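Local coordinates for protein enolase (alpha proteobacterium BAL199, PDB 3UGV) that probably catalyses a magnesium-dependent reaction of the enolase superfamily, as a mandelate racemase-like member whose exact substrate is not established, at residues R72-P77 with L328-G333; W56-I61 with S350-I355; M145-L150 with P373-D378; G130-V135 with G306-M311. All coordinates share one frame; numbering follows the deposited sequence.

Interaction 1 (R72-P77 with L328-G333); sequences RAYLEP and LYPEVG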
loop_
_atom_site.group_PDB
_atom_site.type_symbol
_atom_site.label_atom_id
_atom_site.label_comp_id
_atom_site.label_asym_id
_atom_site.label_seq_id
_atom_site.Cartn_x
_atom_site.Cartn_y
_atom_site.Cartn_z
ATOM N N ARG F 72 41.424 -24.063 2.059
ATOM C CA ARG F 72 41.091 -24.372 3.438
ATOM C C ARG F 72 40.057 -23.415 4.018
ATOM O O ARG F 72 40.231 -22.208 3.987
ATOM C CB ARG F 72 42.358 -24.358 4.302
ATOM C CG ARG F 72 43.283 -25.546 4.068
ATOM C CD ARG F 72 44.434 -25.607 5.078
ATOM N NE ARG F 72 45.515 -24.694 4.728
ATOM C CZ ARG F 72 46.392 -24.926 3.759
ATOM N NH1 ARG F 72 46.309 -26.042 3.044
ATOM N NH2 ARG F 72 47.346 -24.041 3.499
ATOM N N ALA F 73 38.978 -23.973 4.551
ATOM C CA ALA F 73 38.019 -23.195 5.323
ATOM C C ALA F 73 37.348 -24.114 6.339
ATOM O O ALA F 73 37.618 -25.323 6.386
ATOM C CB ALA F 73 36.989 -22.569 4.412
ATOM N N TYR F 74 36.477 -23.557 7.164
ATOM C CA TYR F 74 35.810 -24.379 8.161
ATOM C C TYR F 74 34.353 -23.979 8.337
ATOM O O TYR F 74 33.954 -22.872 7.995
ATOM C CB TYR F 74 36.554 -24.340 9.505
ATOM C CG TYR F 74 36.589 -22.978 10.166
ATOM C CD1 TYR F 74 35.542 -22.543 10.978
ATOM C CD2 TYR F 74 37.668 -22.134 9.988
ATOM C CE1 TYR F 74 35.579 -21.300 11.588
ATOM C CE2 TYR F 74 37.713 -20.887 10.588
ATOM C CZ TYR F 74 36.672 -20.472 11.385
ATOM O OH TYR F 74 36.731 -19.228 11.987
ATOM N N LEU F 75 33.568 -24.907 8.860
ATOM C CA LEU F 75 32.174 -24.658 9.165
ATOM C C LEU F 75 32.007 -24.710 10.672
ATOM O O LEU F 75 32.719 -25.453 11.354
ATOM C CB LEU F 75 31.292 -25.721 8.504
ATOM C CG LEU F 75 30.998 -25.563 7.016
ATOM C CD1 LEU F 75 30.487 -26.859 6.462
ATOM C CD2 LEU F 75 29.967 -24.482 6.817
ATOM N N GLU F 76 31.071 -23.915 11.183
ATOM C CA GLU F 76 30.705 -23.956 12.591
ATOM C C GLU F 76 29.213 -24.212 12.694
ATOM O O GLU F 76 28.425 -23.270 12.796
ATOM C CB GLU F 76 31.045 -22.631 13.270
ATOM C CG GLU F 76 32.443 -22.151 12.974
ATOM C CD GLU F 76 32.798 -20.899 13.735
ATOM O OE1 GLU F 76 33.133 -21.010 14.936
ATOM O OE2 GLU F 76 32.735 -19.806 13.131
ATOM N N PRO F 77 28.824 -25.493 12.680
ATOM C CA PRO F 77 27.420 -25.914 12.564
ATOM C C PRO F 77 26.613 -25.995 13.872
ATOM O O PRO F 77 25.451 -26.407 13.807
ATOM C CB PRO F 77 27.535 -27.297 11.929
ATOM C CG PRO F 77 28.810 -27.837 12.499
ATOM C CD PRO F 77 29.744 -26.641 12.673
ATOM N N LEU F 328 29.807 -14.960 13.076
ATOM C CA LEU F 328 30.816 -16.012 13.092
ATOM C C LEU F 328 31.869 -15.837 11.977
ATOM O O LEU F 328 31.904 -14.806 11.283
ATOM C CB LEU F 328 30.150 -17.391 13.059
ATOM C CG LEU F 328 29.215 -17.692 14.240
ATOM C CD1 LEU F 328 28.538 -19.060 14.101
ATOM C CD2 LEU F 328 29.976 -17.602 15.562
ATOM N N TYR F 329 32.741 -16.833 11.838
ATOM C CA TYR F 329 33.752 -16.860 10.777
ATOM C C TYR F 329 34.525 -15.560 10.645
ATOM O O TYR F 329 34.496 -14.926 9.594
ATOM C CB TYR F 329 33.109 -17.208 9.431
ATOM C CG TYR F 329 32.201 -18.408 9.507
ATOM C CD1 TYR F 329 32.695 -19.682 9.287
ATOM C CD2 TYR F 329 30.856 -18.265 9.813
ATOM C CE1 TYR F 329 31.878 -20.788 9.363
ATOM C CE2 TYR F 329 30.022 -19.370 9.898
ATOM C CZ TYR F 329 30.543 -20.632 9.673
ATOM O OH TYR F 329 29.734 -21.741 9.741
ATOM N N PRO F 330 35.241 -15.173 11.703
ATOM C CA PRO F 330 35.911 -13.870 11.754
ATOM C C PRO F 330 36.919 -13.711 10.625
ATOM O O PRO F 330 37.092 -12.599 10.114
ATOM C CB PRO F 330 36.615 -13.883 13.120
ATOM C CG PRO F 330 35.869 -14.873 13.910
ATOM C CD PRO F 330 35.393 -15.921 12.956
ATOM N N GLU F 331 37.560 -14.800 10.214
ATOM C CA GLU F 331 38.548 -14.695 9.132
ATOM C C GLU F 331 37.932 -14.370 7.765
ATOM O O GLU F 331 38.288 -13.359 7.162
ATOM C CB GLU F 331 39.457 -15.925 9.063
ATOM C CG GLU F 331 40.204 -16.189 10.358
ATOM C CD GLU F 331 39.316 -16.827 11.418
ATOM O OE1 GLU F 331 38.268 -17.410 11.058
ATOM O OE2 GLU F 331 39.663 -16.742 12.611
ATOM N N VAL F 332 37.022 -15.214 7.275
ATOM C CA VAL F 332 36.305 -14.903 6.043
ATOM C C VAL F 332 35.599 -13.578 6.252
ATOM O O VAL F 332 35.581 -12.705 5.374
ATOM C CB VAL F 332 35.237 -15.957 5.686
ATOM C CG1 VAL F 332 34.611 -15.623 4.342
ATOM C CG2 VAL F 332 35.835 -17.348 5.649
ATOM N N GLY F 333 35.024 -13.426 7.439
ATOM C CA GLY F 333 34.370 -12.182 7.805
ATOM C C GLY F 333 35.218 -10.943 7.549
ATOM O O GLY F 333 34.801 -10.018 6.839
#
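Tyr-74 turns its CG between its backbone N and carbonyl carbon (chi1 64°), and Tyr-329 keeps CG beside its own N (chi1 -48°). The two side chains then slide past each other in opposite directions. Their ring planes lie 25° apart, but the centroids are 5.8 Å apart and the rings barely overlap. The hydroxyl of each ring reaches across to the partner segment. Tyr-74 OH donates to Glu-331 OE1 at 2.6 Å, on the syn side of the carboxylate. Tyr-329 OH accepts the backbone N-H of Glu-76 at 2.9 Å in a nearly straight bond. The contact joins the N-terminal capping sheet of the enolase fold, at the end of strand 71-75, to the start of helix 330-337 in the C-terminal domain. Tyr-329 is the N-cap residue of that helix. Its N donates to Glu-76 OE2 at 3.2 Å, nearly along the C-O axis. The same OE2 lies over the centre of the Tyr-329 ring, 3.8 Å above its plane, with carboxylate and ring almost perpendicular. A leucine in place of Tyr-329 would probably leave the Glu-76 N-H without its acceptor and the carboxylate without a ring beneath it. Glu-76 OE1 turns to Trp-56 NE1.

Interaction 2 (W56-I61 with S350-I355); sequences WPLILI and SWADPI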
loop_
_atom_site.group_PDB
_atom_site.type_symbol
_atom_site.label_atom_id
_atom_site.label_comp_id
_atom_site.label_asym_id
_atom_site.label_seq_id
_atom_site.Cartn_x
_atom_site.Cartn_y
_atom_site.Cartn_z
ATOM N N TRP F 56 31.977 -27.040 21.184
ATOM C CA TRP F 56 31.870 -26.260 19.966
ATOM C C TRP F 56 32.373 -27.090 18.799
ATOM O O TRP F 56 33.566 -27.358 18.693
ATOM C CB TRP F 56 32.679 -24.967 20.094
ATOM C CG TRP F 56 32.414 -24.002 18.980
ATOM C CD1 TRP F 56 33.306 -23.558 18.027
ATOM C CD2 TRP F 56 31.168 -23.375 18.684
ATOM N NE1 TRP F 56 32.678 -22.688 17.169
ATOM C CE2 TRP F 56 31.366 -22.566 17.546
ATOM C CE3 TRP F 56 29.898 -23.421 19.268
ATOM C CZ2 TRP F 56 30.343 -21.807 16.992
ATOM C CZ3 TRP F 56 28.889 -22.672 18.715
ATOM C CH2 TRP F 56 29.116 -21.873 17.592
ATOM N N PRO F 57 31.461 -27.518 17.919
ATOM C CA PRO F 57 31.826 -28.338 16.756
ATOM C C PRO F 57 32.336 -27.520 15.562
ATOM O O PRO F 57 31.801 -26.454 15.276
ATOM C CB PRO F 57 30.509 -29.022 16.398
ATOM C CG PRO F 57 29.458 -28.044 16.823
ATOM C CD PRO F 57 30.007 -27.321 18.033
ATOM N N LEU F 58 33.368 -28.023 14.886
ATOM C CA LEU F 58 33.879 -27.432 13.649
ATOM C C LEU F 58 34.085 -28.526 12.598
ATOM O O LEU F 58 34.573 -29.610 12.911
ATOM C CB LEU F 58 35.223 -26.740 13.883
ATOM C CG LEU F 58 35.313 -25.639 14.926
ATOM C CD1 LEU F 58 36.767 -25.302 15.230
ATOM C CD2 LEU F 58 34.563 -24.403 14.473
ATOM N N ILE F 59 33.706 -28.253 11.357
ATOM C CA ILE F 59 34.098 -29.126 10.256
ATOM C C ILE F 59 35.230 -28.449 9.479
ATOM O O ILE F 59 35.050 -27.368 8.915
ATOM C CB ILE F 59 32.910 -29.444 9.334
ATOM C CG1 ILE F 59 31.855 -30.244 10.101
ATOM C CG2 ILE F 59 33.378 -30.208 8.091
ATOM C CD1 ILE F 59 30.495 -30.286 9.430
ATOM N N LEU F 60 36.406 -29.067 9.494
ATOM C CA LEU F 60 37.567 -28.569 8.757
ATOM C C LEU F 60 37.528 -29.090 7.327
ATOM O O LEU F 60 37.377 -30.285 7.097
ATOM C CB LEU F 60 38.869 -29.019 9.429
ATOM C CG LEU F 60 39.476 -28.133 10.521
ATOM C CD1 LEU F 60 38.509 -27.876 11.641
ATOM C CD2 LEU F 60 40.745 -28.759 11.077
ATOM N N ILE F 61 37.681 -28.190 6.368
ATOM C CA ILE F 61 37.523 -28.539 4.967
ATOM C C ILE F 61 38.791 -28.250 4.180
ATOM O O ILE F 61 39.315 -27.139 4.228
ATOM C CB ILE F 61 36.357 -27.749 4.350
ATOM C CG1 ILE F 61 35.050 -28.165 5.021
ATOM C CG2 ILE F 61 36.310 -27.937 2.826
ATOM C CD1 ILE F 61 33.894 -27.271 4.688
ATOM N N SER F 350 36.813 -16.196 19.739
ATOM C CA SER F 350 38.001 -17.036 19.558
ATOM C C SER F 350 37.708 -18.533 19.741
ATOM O O SER F 350 38.600 -19.331 20.030
ATOM C CB SER F 350 39.144 -16.577 20.474
ATOM O OG SER F 350 38.723 -16.503 21.820
ATOM N N TRP F 351 36.449 -18.899 19.554
ATOM C CA TRP F 351 36.006 -20.272 19.715
ATOM C C TRP F 351 36.739 -21.237 18.796
ATOM O O TRP F 351 36.964 -22.390 19.166
ATOM C CB TRP F 351 34.496 -20.354 19.494
ATOM C CG TRP F 351 33.727 -19.463 20.437
ATOM C CD1 TRP F 351 34.222 -18.796 21.527
ATOM C CD2 TRP F 351 32.342 -19.127 20.359
ATOM N NE1 TRP F 351 33.225 -18.078 22.136
ATOM C CE2 TRP F 351 32.060 -18.264 21.440
ATOM C CE3 TRP F 351 31.307 -19.480 19.489
ATOM C CZ2 TRP F 351 30.789 -17.748 21.669
ATOM C CZ3 TRP F 351 30.043 -18.963 19.718
ATOM C CH2 TRP F 351 29.796 -18.107 20.797
ATOM N N ALA F 352 37.131 -20.761 17.613
ATOM C CA ALA F 352 37.834 -21.604 16.639
ATOM C C ALA F 352 39.364 -21.420 16.596
ATOM O O ALA F 352 40.047 -22.117 15.849
ATOM C CB ALA F 352 37.233 -21.445 15.240
ATOM N N ASP F 353 39.898 -20.509 17.406
ATOM C CA ASP F 353 41.351 -20.263 17.454
ATOM C C ASP F 353 42.226 -21.506 17.682
ATOM O O ASP F 353 43.337 -21.595 17.151
ATOM C CB ASP F 353 41.686 -19.217 18.530
ATOM C CG ASP F 353 41.531 -17.791 18.030
ATOM O OD1 ASP F 353 40.955 -17.600 16.936
ATOM O OD2 ASP F 353 41.984 -16.862 18.737
ATOM N N PRO F 354 41.750 -22.455 18.503
ATOM C CA PRO F 354 42.620 -23.600 18.797
ATOM C C PRO F 354 43.051 -24.399 17.565
ATOM O O PRO F 354 44.152 -24.940 17.577
ATOM C CB PRO F 354 41.768 -24.453 19.734
ATOM C CG PRO F 354 40.904 -23.454 20.443
ATOM C CD PRO F 354 40.586 -22.402 19.407
ATOM N N ILE F 355 42.227 -24.458 16.523
ATOM C CA ILE F 355 42.584 -25.234 15.331
ATOM C C ILE F 355 43.353 -24.422 14.284
ATOM O O ILE F 355 43.674 -24.927 13.217
ATOM C CB ILE F 355 41.358 -25.916 14.687
ATOM C CG1 ILE F 355 40.243 -24.908 14.444
ATOM C CG2 ILE F 355 40.851 -27.039 15.571
ATOM C CD1 ILE F 355 40.416 -24.115 13.187
#
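Trp-56 and Trp-351 form a T-shaped pair, the aromatic part of this contact. The edge of Trp-351 points at the face of Trp-56, with the planes 71° apart and the centroids of the six-membered rings 4.8 Å apart. CE3 of Trp-351 does the touching. It lies 3.5 Å from Trp-56 CZ2, over the face but offset toward the rim. A CH-pi contact adds to the stack: Trp-351 CB sits 4.0 Å from the centroid of the Trp-56 five-membered ring. One face of the Trp-56 indole thus carries both the ring edge and the CB of Trp-351. Trp-56 has CG anti to its N (chi1 -170°), which lays that indole face against Trp-351. Its NE1 bonds to Glu-76, within the capping domain.

The aliphatic part follows along the strand. Leu-58 CD1 meets Ile-355 CG1 at 3.6 Å and Ala-352 CB at 3.9 Å. Leu-60 CD1 makes a looser contact with Ile-355 CG1, at 4.4 Å. Trp-56, Leu-58 and Leu-60 all point their CB atoms at the loop; being every second residue of the strand, they share one face of it. On the loop side, a type I turn from Ser-350 to Asp-353 presents Trp-351 and Ala-352, and the 3-10 segment 353-355 presents Ile-355.

The strand is the middle one of the antiparallel sheet in the N-terminal capping domain. The loop follows strand 346-348 of the C-terminal domain. No hydrogen bond crosses between the two segments, so the fit of indole edge and methyls probably holds this part of the domain interface.

Interaction 3 (M145-L150 with P373-D378); sequences MPLCTL and PGLGLD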
loop_
_atom_site.group_PDB
_atom_site.type_symbol
_atom_site.label_atom_id
_atom_site.label_comp_id
_atom_site.label_asym_id
_atom_site.label_seq_id
_atom_site.Cartn_x
_atom_site.Cartn_y
_atom_site.Cartn_z
ATOM N N MET F 145 46.966 -14.153 -4.007
ATOM C CA MET F 145 46.371 -12.948 -3.425
ATOM C C MET F 145 45.613 -13.274 -2.156
ATOM O O MET F 145 44.981 -14.329 -2.060
ATOM C CB MET F 145 45.394 -12.307 -4.408
ATOM C CG MET F 145 46.059 -11.634 -5.603
ATOM S SD MET F 145 44.860 -11.043 -6.811
ATOM C CE MET F 145 45.964 -10.277 -7.988
ATOM N N PRO F 146 45.671 -12.371 -1.169
ATOM C CA PRO F 146 44.737 -12.509 -0.047
ATOM C C PRO F 146 43.306 -12.471 -0.606
ATOM O O PRO F 146 43.104 -11.843 -1.647
ATOM C CB PRO F 146 45.020 -11.259 0.795
ATOM C CG PRO F 146 46.392 -10.770 0.355
ATOM C CD PRO F 146 46.479 -11.137 -1.089
ATOM N N LEU F 147 42.341 -13.129 0.044
ATOM C CA LEU F 147 40.973 -13.165 -0.486
ATOM C C LEU F 147 40.395 -11.762 -0.722
ATOM O O LEU F 147 39.835 -11.487 -1.787
ATOM C CB LEU F 147 40.040 -13.979 0.413
ATOM C CG LEU F 147 38.611 -14.128 -0.131
ATOM C CD1 LEU F 147 38.586 -14.921 -1.431
ATOM C CD2 LEU F 147 37.679 -14.771 0.907
ATOM N N CYS F 148 40.528 -10.876 0.265
ATOM C CA CYS F 148 39.997 -9.525 0.116
ATOM C C CYS F 148 40.586 -8.845 -1.119
ATOM O O CYS F 148 39.930 -8.021 -1.754
ATOM C CB CYS F 148 40.276 -8.688 1.359
ATOM S SG CYS F 148 42.013 -8.587 1.809
ATOM N N THR F 149 41.824 -9.196 -1.454
ATOM C CA THR F 149 42.480 -8.641 -2.633
ATOM C C THR F 149 41.869 -9.207 -3.916
ATOM O O THR F 149 41.527 -8.466 -4.833
ATOM C CB THR F 149 44.007 -8.883 -2.604
ATOM O OG1 THR F 149 44.559 -8.284 -1.425
ATOM C CG2 THR F 149 44.669 -8.254 -3.824
ATOM N N LEU F 150 41.709 -10.520 -3.975
ATOM C CA LEU F 150 41.024 -11.125 -5.110
ATOM C C LEU F 150 39.647 -10.491 -5.334
ATOM O O LEU F 150 39.191 -10.368 -6.468
ATOM C CB LEU F 150 40.873 -12.631 -4.903
ATOM C CG LEU F 150 40.125 -13.354 -6.027
ATOM C CD1 LEU F 150 41.074 -13.579 -7.176
ATOM C CD2 LEU F 150 39.549 -14.679 -5.550
ATOM N N PRO F 373 48.076 -15.303 1.325
ATOM C CA PRO F 373 47.202 -15.672 0.207
ATOM C C PRO F 373 45.937 -16.329 0.736
ATOM O O PRO F 373 46.004 -16.977 1.778
ATOM C CB PRO F 373 48.039 -16.692 -0.578
ATOM C CG PRO F 373 49.435 -16.554 -0.053
ATOM C CD PRO F 373 49.291 -16.130 1.368
ATOM N N GLY F 374 44.815 -16.166 0.035
ATOM C CA GLY F 374 43.536 -16.704 0.481
ATOM C C GLY F 374 43.095 -16.185 1.838
ATOM O O GLY F 374 43.171 -14.984 2.119
ATOM N N LEU F 375 42.627 -17.100 2.681
ATOM C CA LEU F 375 42.207 -16.775 4.041
ATOM C C LEU F 375 43.374 -16.889 5.013
ATOM O O LEU F 375 43.239 -16.573 6.194
ATOM C CB LEU F 375 41.093 -17.716 4.492
ATOM C CG LEU F 375 39.779 -17.623 3.709
ATOM C CD1 LEU F 375 38.893 -18.801 4.028
ATOM C CD2 LEU F 375 39.094 -16.311 4.034
ATOM N N GLY F 376 44.515 -17.348 4.505
ATOM C CA GLY F 376 45.696 -17.567 5.324
ATOM C C GLY F 376 45.483 -18.505 6.501
ATOM O O GLY F 376 46.009 -18.274 7.587
ATOM N N LEU F 377 44.703 -19.559 6.300
ATOM C CA LEU F 377 44.473 -20.529 7.368
ATOM C C LEU F 377 45.452 -21.688 7.266
ATOM O O LEU F 377 45.658 -22.245 6.186
ATOM C CB LEU F 377 43.040 -21.082 7.328
ATOM C CG LEU F 377 41.840 -20.166 7.564
ATOM C CD1 LEU F 377 40.600 -21.014 7.632
ATOM C CD2 LEU F 377 41.991 -19.358 8.836
ATOM N N ASP F 378 46.046 -22.057 8.395
ATOM C CA ASP F 378 46.850 -23.273 8.468
ATOM C C ASP F 378 46.487 -24.033 9.741
ATOM O O ASP F 378 46.537 -23.481 10.851
ATOM C CB ASP F 378 48.342 -22.941 8.413
ATOM C CG ASP F 378 48.706 -22.107 7.194
ATOM O OD1 ASP F 378 48.941 -20.890 7.350
ATOM O OD2 ASP F 378 48.739 -22.662 6.078
#
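Leu-147 and Leu-375 lie side by side and point the same way. Their CD2 methyls meet at 3.8 Å. With chi1 at -176° the branch of Leu-147 extends away from its own N, and this carries it alongside that of Leu-375. The CB of Leu-375 points away from segment 145-150, and only the end of the chain comes back to it. Val-332 and His-335 of helix 330-337 also pack on Leu-375, and His-335 touches Leu-147 too.

Beside the leucines, the backbones form a single beta bridge between Pro-146 and Gly-374. Gly-374 N donates to Met-145 O at 2.8 Å. Leu-147 N donates to Gly-374 O at 2.9 Å. Pro-373 CA adds a CA-H...O contact to Met-145 O at 3.4 Å. Gly-374 has a positive phi (59°) and stands inside the type II' turn from Pro-373 to Gly-376.

Pro-146 is the N-cap residue of the short helix 147-150. The bridge ties this helix start, in the N-terminal domain, to the C-terminal domain's loop between strand 366-368 and helix 381-387. Met-145 and Leu-150 also pack on a second subunit. The polar link is made by main-chain groups alone, while the side chains add one apolar touch, so the join probably depends more on backbone shape than on side-chain identity.

Interaction 4 (G130-V135 with G306-M311); sequences GVDMAV and GVSGWM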
loop_
_atom_site.group_PDB
_atom_site.type_symbol
_atom_site.label_atom_id
_atom_site.label_comp_id
_atom_site.label_asym_id
_atom_site.label_seq_id
_atom_site.Cartn_x
_atom_site.Cartn_y
_atom_site.Cartn_z
ATOM N N GLY F 130 30.049 -24.227 2.846
ATOM C CA GLY F 130 31.355 -24.719 3.251
ATOM C C GLY F 130 32.278 -24.977 2.075
ATOM O O GLY F 130 33.483 -24.696 2.139
ATOM N N VAL F 131 31.717 -25.530 1.002
ATOM C CA VAL F 131 32.475 -25.759 -0.220
ATOM C C VAL F 131 32.855 -24.410 -0.785
ATOM O O VAL F 131 34.003 -24.183 -1.154
ATOM C CB VAL F 131 31.633 -26.501 -1.270
ATOM C CG1 VAL F 131 32.265 -26.383 -2.642
ATOM C CG2 VAL F 131 31.430 -27.957 -0.865
ATOM N N ASP F 132 31.880 -23.504 -0.832
ATOM C CA ASP F 132 32.096 -22.187 -1.414
ATOM C C ASP F 132 33.289 -21.460 -0.785
ATOM O O ASP F 132 34.146 -20.934 -1.500
ATOM C CB ASP F 132 30.834 -21.340 -1.284
ATOM C CG ASP F 132 30.926 -20.030 -2.048
ATOM O OD1 ASP F 132 30.777 -20.055 -3.294
ATOM O OD2 ASP F 132 31.127 -18.973 -1.403
ATOM N N MET F 133 33.342 -21.431 0.547
ATOM C CA MET F 133 34.439 -20.757 1.240
ATOM C C MET F 133 35.795 -21.378 0.924
ATOM O O MET F 133 36.748 -20.667 0.620
ATOM C CB MET F 133 34.202 -20.734 2.746
ATOM C CG MET F 133 33.084 -19.806 3.142
ATOM S SD MET F 133 32.823 -19.824 4.913
ATOM C CE MET F 133 31.966 -21.380 5.119
ATOM N N ALA F 134 35.877 -22.703 1.004
ATOM C CA ALA F 134 37.104 -23.414 0.652
ATOM C C ALA F 134 37.541 -23.115 -0.781
ATOM O O ALA F 134 38.712 -22.843 -1.045
ATOM C CB ALA F 134 36.922 -24.916 0.837
ATOM N N VAL F 135 36.593 -23.169 -1.706
ATOM C CA VAL F 135 36.911 -22.984 -3.115
ATOM C C VAL F 135 37.403 -21.564 -3.401
ATOM O O VAL F 135 38.296 -21.352 -4.222
ATOM C CB VAL F 135 35.706 -23.352 -4.003
ATOM C CG1 VAL F 135 35.871 -22.796 -5.400
ATOM C CG2 VAL F 135 35.557 -24.850 -4.046
ATOM N N GLY F 306 28.082 -18.719 1.838
ATOM C CA GLY F 306 29.518 -18.526 1.819
ATOM C C GLY F 306 29.940 -17.169 1.301
ATOM O O GLY F 306 29.244 -16.175 1.498
ATOM N N VAL F 307 31.091 -17.127 0.635
ATOM C CA VAL F 307 31.579 -15.890 0.044
ATOM C C VAL F 307 30.650 -15.411 -1.078
ATOM O O VAL F 307 30.342 -14.222 -1.172
ATOM C CB VAL F 307 33.021 -16.044 -0.486
ATOM C CG1 VAL F 307 33.407 -14.835 -1.306
ATOM C CG2 VAL F 307 34.002 -16.253 0.679
ATOM N N SER F 308 30.194 -16.344 -1.909
ATOM C CA SER F 308 29.309 -16.015 -3.034
ATOM C C SER F 308 28.027 -15.345 -2.584
ATOM O O SER F 308 27.673 -14.273 -3.084
ATOM C CB SER F 308 28.947 -17.274 -3.829
ATOM O OG SER F 308 30.087 -17.803 -4.467
ATOM N N GLY F 309 27.326 -15.989 -1.647
ATOM C CA GLY F 309 26.109 -15.426 -1.082
ATOM C C GLY F 309 26.309 -14.105 -0.362
ATOM O O GLY F 309 25.466 -13.215 -0.463
ATOM N N TRP F 310 27.421 -13.959 0.359
ATOM C CA TRP F 310 27.678 -12.699 1.052
ATOM C C TRP F 310 27.784 -11.540 0.069
ATOM O O TRP F 310 27.219 -10.468 0.301
ATOM C CB TRP F 310 28.948 -12.766 1.897
ATOM C CG TRP F 310 29.279 -11.421 2.500
ATOM C CD1 TRP F 310 29.899 -10.385 1.881
ATOM C CD2 TRP F 310 28.959 -10.965 3.823
ATOM N NE1 TRP F 310 30.001 -9.318 2.733
ATOM C CE2 TRP F 310 29.432 -9.649 3.933
ATOM C CE3 TRP F 310 28.327 -11.550 4.925
ATOM C CZ2 TRP F 310 29.299 -8.901 5.106
ATOM C CZ3 TRP F 310 28.188 -10.807 6.085
ATOM C CH2 TRP F 310 28.675 -9.499 6.166
ATOM N N MET F 311 28.509 -11.747 -1.029
ATOM C CA MET F 311 28.743 -10.653 -1.972
ATOM C C MET F 311 27.439 -10.219 -2.625
ATOM O O MET F 311 27.219 -9.035 -2.863
ATOM C CB MET F 311 29.790 -11.024 -3.039
ATOM C CG MET F 311 31.214 -11.307 -2.500
ATOM S SD MET F 311 31.883 -10.077 -1.359
ATOM C CE MET F 311 31.834 -8.599 -2.358
#
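Asp-132 reaches from helix 123-142 of the N-terminal capping domain to the first turn of helix 306-320 in the C-terminal domain. The two segments cross almost at right angles (94°), with axes 7.8 Å apart. This is a helix-helix contact between the two domains of the enolase fold. Asp-132 places CG beside its carbonyl carbon, opposite the N (chi1 -172°), which carries the carboxylate to the other helix. Both oxygens are used. OD2 accepts Ser-308 N at 2.8 Å in an almost straight bond. OD1 accepts Ser-308 OG at 2.6 Å. Each is met on the syn side of the carboxylate. Ser-308 keeps OG beside its own N (chi1 -66°), so one residue offers both its main-chain and its side-chain donor to the same group. Its OG is also hydrogen-bonded to Trp-136 NE1. The negative group lies at the N-terminal turn of the helix, where the helix dipole would probably steady it. Replacing Asp-132 with an alanine would take away both acceptors, and Ser-308 N would probably lose its mate while the hydroxyl turned more freely. Gly-306 gives the aspartate room, since a CB there would clash with OD2. Next to it, Met-133 keeps CG beside its own N, and the chain bends only further out, at chi3. Met-133 CG comes 4.0 Å from Gly-306 CA and 4.4 Å from Val-307 CG2.

All four interactions join the N-terminal capping domain to the C-terminal domain. Interactions 1 and 2 are neighbours, with centres 8 Å apart; their first segments lie on adjacent strands of one sheet. They share the bond from Glu-76 OE1 to Trp-56 NE1, 2.8 Å long. Arg-72 of interaction 1 reaches interaction 3 through NE, 2.9 Å from Leu-377 O. Interaction 4 meets interaction 1 where Val-307 CG2 lies 3.8 Å from Val-332 CG1. It also meets interaction 3, with Leu-147 CD2 4.0 Å from the same Val-307 methyl. The side chains of Leu-328 (interaction 1) and Trp-351 (interaction 2) are about 8 and 9 Å from a bound magnesium ion.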